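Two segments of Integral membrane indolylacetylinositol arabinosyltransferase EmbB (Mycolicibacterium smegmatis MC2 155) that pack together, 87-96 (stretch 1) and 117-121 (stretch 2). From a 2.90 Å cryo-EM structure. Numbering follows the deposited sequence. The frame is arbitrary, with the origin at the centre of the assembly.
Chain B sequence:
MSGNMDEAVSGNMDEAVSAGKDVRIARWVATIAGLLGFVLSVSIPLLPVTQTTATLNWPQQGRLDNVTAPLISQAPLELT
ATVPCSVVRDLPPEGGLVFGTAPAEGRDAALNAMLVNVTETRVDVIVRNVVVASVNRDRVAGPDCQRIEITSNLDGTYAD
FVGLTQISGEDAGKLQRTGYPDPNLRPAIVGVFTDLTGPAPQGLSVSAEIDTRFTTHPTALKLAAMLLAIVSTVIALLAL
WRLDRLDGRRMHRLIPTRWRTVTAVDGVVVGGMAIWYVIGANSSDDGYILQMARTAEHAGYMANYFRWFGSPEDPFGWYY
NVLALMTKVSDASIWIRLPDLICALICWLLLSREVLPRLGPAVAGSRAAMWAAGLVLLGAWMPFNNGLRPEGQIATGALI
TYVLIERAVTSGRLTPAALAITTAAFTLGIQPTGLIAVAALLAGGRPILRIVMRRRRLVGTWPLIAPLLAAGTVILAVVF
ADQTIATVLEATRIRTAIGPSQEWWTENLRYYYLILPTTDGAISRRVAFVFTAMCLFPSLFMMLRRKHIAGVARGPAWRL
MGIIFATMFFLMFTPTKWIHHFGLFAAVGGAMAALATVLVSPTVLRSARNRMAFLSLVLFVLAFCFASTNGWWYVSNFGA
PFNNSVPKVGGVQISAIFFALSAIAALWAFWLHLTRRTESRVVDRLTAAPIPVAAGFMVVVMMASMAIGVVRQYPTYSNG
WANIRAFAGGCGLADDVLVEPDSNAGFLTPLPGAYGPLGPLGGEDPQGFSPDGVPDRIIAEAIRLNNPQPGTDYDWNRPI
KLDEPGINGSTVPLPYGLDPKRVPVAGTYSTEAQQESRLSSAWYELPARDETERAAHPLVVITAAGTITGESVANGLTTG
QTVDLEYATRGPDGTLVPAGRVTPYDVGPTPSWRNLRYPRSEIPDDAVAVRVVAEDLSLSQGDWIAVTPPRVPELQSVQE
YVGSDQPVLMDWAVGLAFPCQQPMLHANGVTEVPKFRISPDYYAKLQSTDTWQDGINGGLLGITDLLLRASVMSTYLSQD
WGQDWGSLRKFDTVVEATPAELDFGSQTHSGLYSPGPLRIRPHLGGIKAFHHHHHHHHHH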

ATOM      1  N   VAL B  87      37.724  18.028  41.337  1.00 90.74           N
ATOM      2  CA  VAL B  87      37.340  18.947  40.268  1.00 90.74           C
ATOM      3  C   VAL B  87      35.946  19.515  40.473  1.00 90.74           C
ATOM      4  O   VAL B  87      35.589  20.503  39.810  1.00 90.74           O
ATOM      5  CB  VAL B  87      37.434  18.272  38.881  1.00 90.74           C
ATOM      6  CG1 VAL B  87      38.824  17.708  38.661  1.00 90.74           C
ATOM      7  CG2 VAL B  87      36.381  17.197  38.735  1.00 90.74           C
ATOM      8  N   VAL B  88      35.144  18.929  41.364  1.00 93.94           N
ATOM      9  CA  VAL B  88      33.835  19.489  41.680  1.00 93.94           C
ATOM     10  C   VAL B  88      33.982  20.833  42.385  1.00 93.94           C
ATOM     11  O   VAL B  88      33.185  21.753  42.165  1.00 93.94           O
ATOM     12  CB  VAL B  88      33.028  18.480  42.519  1.00 93.94           C
ATOM     13  CG1 VAL B  88      31.870  19.159  43.224  1.00 93.94           C
ATOM     14  CG2 VAL B  88      32.529  17.345  41.636  1.00 93.94           C
ATOM     15  N   ARG B  89      35.008  20.979  43.223  1.00 97.81           N
ATOM     16  CA  ARG B  89      35.250  22.205  43.970  1.00 97.81           C
ATOM     17  C   ARG B  89      35.927  23.287  43.135  1.00 97.81           C
ATOM     18  O   ARG B  89      36.379  24.292  43.695  1.00 97.81           O
ATOM     19  CB  ARG B  89      36.088  21.901  45.213  1.00 97.81           C
ATOM     20  CG  ARG B  89      37.518  21.481  44.912  1.00 97.81           C
ATOM     21  CD  ARG B  89      38.241  21.040  46.173  1.00 97.81           C
ATOM     22  NE  ARG B  89      37.850  19.694  46.586  1.00 97.81           N
ATOM     23  CZ  ARG B  89      36.974  19.432  47.551  1.00 97.81           C
ATOM     24  NH1 ARG B  89      36.395  20.426  48.211  1.00 97.81           N
ATOM     25  NH2 ARG B  89      36.678  18.177  47.858  1.00 97.81           N
ATOM     26  N   ASP B  90      36.007  23.110  41.818  1.00 95.78           N
ATOM     27  CA  ASP B  90      36.551  24.120  40.922  1.00 95.78           C
ATOM     28  C   ASP B  90      35.517  24.714  39.981  1.00 95.78           C
ATOM     29  O   ASP B  90      35.679  25.861  39.556  1.00 95.78           O
ATOM     30  CB  ASP B  90      37.703  23.536  40.088  1.00 95.78           C
ATOM     31  CG  ASP B  90      38.979  23.384  40.888  1.00 95.78           C
ATOM     32  OD1 ASP B  90      40.069  23.414  40.280  1.00 95.78           O
ATOM     33  OD2 ASP B  90      38.893  23.239  42.125  1.00 95.78           O
ATOM     34  N   LEU B  91      34.470  23.967  39.638  1.00 92.53           N
ATOM     35  CA  LEU B  91      33.393  24.516  38.834  1.00 92.53           C
ATOM     36  C   LEU B  91      32.695  25.645  39.591  1.00 92.53           C
ATOM     37  O   LEU B  91      32.725  25.687  40.827  1.00 92.53           O
ATOM     38  CB  LEU B  91      32.382  23.425  38.482  1.00 92.53           C
ATOM     39  CG  LEU B  91      32.745  22.475  37.343  1.00 92.53           C
ATOM     40  CD1 LEU B  91      31.828  21.265  37.355  1.00 92.53           C
ATOM     41  CD2 LEU B  91      32.651  23.201  36.015  1.00 92.53           C
ATOM     42  N   PRO B  92      32.064  26.575  38.881  1.00 95.10           N
ATOM     43  CA  PRO B  92      31.254  27.597  39.550  1.00 95.10           C
ATOM     44  C   PRO B  92      30.101  26.957  40.299  1.00 95.10           C
ATOM     45  O   PRO B  92      29.774  25.784  40.056  1.00 95.10           O
ATOM     46  CB  PRO B  92      30.754  28.468  38.386  1.00 95.10           C
ATOM     47  CG  PRO B  92      30.857  27.599  37.186  1.00 95.10           C
ATOM     48  CD  PRO B  92      32.066  26.750  37.420  1.00 95.10           C
ATOM     49  N   PRO B  93      29.469  27.681  41.226  1.00 94.92           N
ATOM     50  CA  PRO B  93      28.327  27.099  41.954  1.00 94.92           C
ATOM     51  C   PRO B  93      27.269  26.492  41.046  1.00 94.92           C
ATOM     52  O   PRO B  93      26.717  25.433  41.372  1.00 94.92           O
ATOM     53  CB  PRO B  93      27.784  28.295  42.746  1.00 94.92           C
ATOM     54  CG  PRO B  93      28.977  29.154  42.969  1.00 94.92           C
ATOM     55  CD  PRO B  93      29.820  29.021  41.730  1.00 94.92           C
ATOM     56  N   GLU B  94      26.981  27.125  39.907  1.00 93.44           N
ATOM     57  CA  GLU B  94      26.022  26.563  38.965  1.00 93.44           C
ATOM     58  C   GLU B  94      26.567  25.333  38.253  1.00 93.44           C
ATOM     59  O   GLU B  94      25.780  24.553  37.706  1.00 93.44           O
ATOM     60  CB  GLU B  94      25.608  27.619  37.939  1.00 93.44           C
ATOM     61  CG  GLU B  94      25.139  28.926  38.556  1.00 93.44           C
ATOM     62  CD  GLU B  94      26.254  29.945  38.686  1.00 93.44           C
ATOM     63  OE1 GLU B  94      27.401  29.540  38.971  1.00 93.44           O
ATOM     64  OE2 GLU B  94      25.983  31.149  38.501  1.00 93.44           O
ATOM     65  N   GLY B  95      27.884  25.143  38.252  1.00 88.61           N
ATOM     66  CA  GLY B  95      28.519  23.999  37.639  1.00 88.61           C
ATOM     67  C   GLY B  95      28.213  23.878  36.154  1.00 88.61           C
ATOM     68  O   GLY B  95      27.841  24.835  35.474  1.00 88.61           O
ATOM     69  N   GLY B  96      28.375  22.656  35.656  1.00 75.31           N
ATOM     70  CA  GLY B  96      28.142  22.371  34.255  1.00 75.31           C
ATOM     71  C   GLY B  96      28.491  20.946  33.884  1.00 75.31           C
ATOM     72  O   GLY B  96      28.129  20.006  34.594  1.00 75.31           O
ATOM     73  N   ASN B 117      26.849  15.700  35.026  1.00 69.53           N
ATOM     74  CA  ASN B 117      26.482  17.068  35.354  1.00 69.53           C
ATOM     75  C   ASN B 117      26.730  17.374  36.828  1.00 69.53           C
ATOM     76  O   ASN B 117      26.688  16.495  37.692  1.00 69.53           O
ATOM     77  CB  ASN B 117      25.015  17.324  35.018  1.00 69.53           C
ATOM     78  CG  ASN B 117      24.717  17.146  33.548  1.00 69.53           C
ATOM     79  OD1 ASN B 117      24.285  16.078  33.118  1.00 69.53           O
ATOM     80  ND2 ASN B 117      24.939  18.194  32.769  1.00 69.53           N
ATOM     81  N   VAL B 118      26.974  18.655  37.103  1.00 77.50           N
ATOM     82  CA  VAL B 118      27.178  19.166  38.455  1.00 77.50           C
ATOM     83  C   VAL B 118      26.329  20.423  38.593  1.00 77.50           C
ATOM     84  O   VAL B 118      26.679  21.475  38.046  1.00 77.50           O
ATOM     85  CB  VAL B 118      28.653  19.467  38.748  1.00 77.50           C
ATOM     86  CG1 VAL B 118      28.788  20.234  40.054  1.00 77.50           C
ATOM     87  CG2 VAL B 118      29.456  18.181  38.800  1.00 77.50           C
ATOM     88  N   THR B 119      25.210  20.314  39.301  1.00 84.92           N
ATOM     89  CA  THR B 119      24.327  21.446  39.544  1.00 84.92           C
ATOM     90  C   THR B 119      24.735  22.102  40.866  1.00 84.92           C
ATOM     91  O   THR B 119      25.823  21.852  41.389  1.00 84.92           O
ATOM     92  CB  THR B 119      22.873  20.976  39.529  1.00 84.92           C
ATOM     93  OG1 THR B 119      22.716  19.976  38.514  1.00 84.92           O
ATOM     94  CG2 THR B 119      21.929  22.125  39.197  1.00 84.92           C
ATOM     95  N   GLU B 120      23.878  22.964  41.423  1.00 90.63           N
ATOM     96  CA  GLU B 120      24.131  23.514  42.749  1.00 90.63           C
ATOM     97  C   GLU B 120      23.787  22.533  43.862  1.00 90.63           C
ATOM     98  O   GLU B 120      24.162  22.769  45.016  1.00 90.63           O
ATOM     99  CB  GLU B 120      23.325  24.796  42.976  1.00 90.63           C
ATOM    100  CG  GLU B 120      23.631  25.961  42.060  1.00 90.63           C
ATOM    101  CD  GLU B 120      22.781  25.936  40.811  1.00 90.63           C
ATOM    102  OE1 GLU B 120      21.950  25.020  40.676  1.00 90.63           O
ATOM    103  OE2 GLU B 120      22.925  26.841  39.966  1.00 90.63           O
ATOM    104  N   THR B 121      23.073  21.450  43.551  1.00 88.30           N
ATOM    105  CA  THR B 121      22.608  20.517  44.564  1.00 88.30           C
ATOM    106  C   THR B 121      22.920  19.060  44.260  1.00 88.30           C
ATOM    107  O   THR B 121      22.638  18.201  45.104  1.00 88.30           O
ATOM    108  CB  THR B 121      21.091  20.658  44.765  1.00 88.30           C
ATOM    109  OG1 THR B 121      20.419  20.386  43.529  1.00 88.30           O
ATOM    110  CG2 THR B 121      20.728  22.059  45.239  1.00 88.30           C
TER

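Val118 is the centre of the contact, covered over more area by the other stretch than any other residue here. Its backbone N donates a hydrogen bond to Gly96 O (3.1 Å), which also receives a CA-H...O contact from Asn117 CA (3.5 Å). With chi1 in the t well, Val118 places CG2 4.3 Å from CG2 of Val88, itself a t rotamer, while its CB lies 3.9 Å from Leu91 CD1. Leu91 points toward the second stretch, and its m,t conformation carries CD1 to this apolar contact.

A hydrogen bond from Gly95 N to Pro92 O (2.7 Å) closes the type I turn from Pro92 to Gly95. Gly95, its last residue, has a positive phi of 59°, which by itself favours glycine. Space imposes the same choice: Gly95 CA approaches Val118 O to 3.1 Å in a CA-H...O contact, and an ideal CB would fall 1.9 Å from that oxygen.

At the exposed margin, Glu120 leaves its backbone sideways, but chi1 of -62° and chi2 of 89° fold the chain back, so that OE2 lies 3.3 Å from Glu94 CA and CG 3.2 Å from Pro93 O. The CA-to-CB bond of Glu94 points away, yet its CG still lies 3.4 Å from Glu120 OE2; the chain then turns at CG (chi2 of 93°), and the nearest carboxylate oxygens, Glu94 OE1 and Glu120 OE2, are 5.3 Å apart.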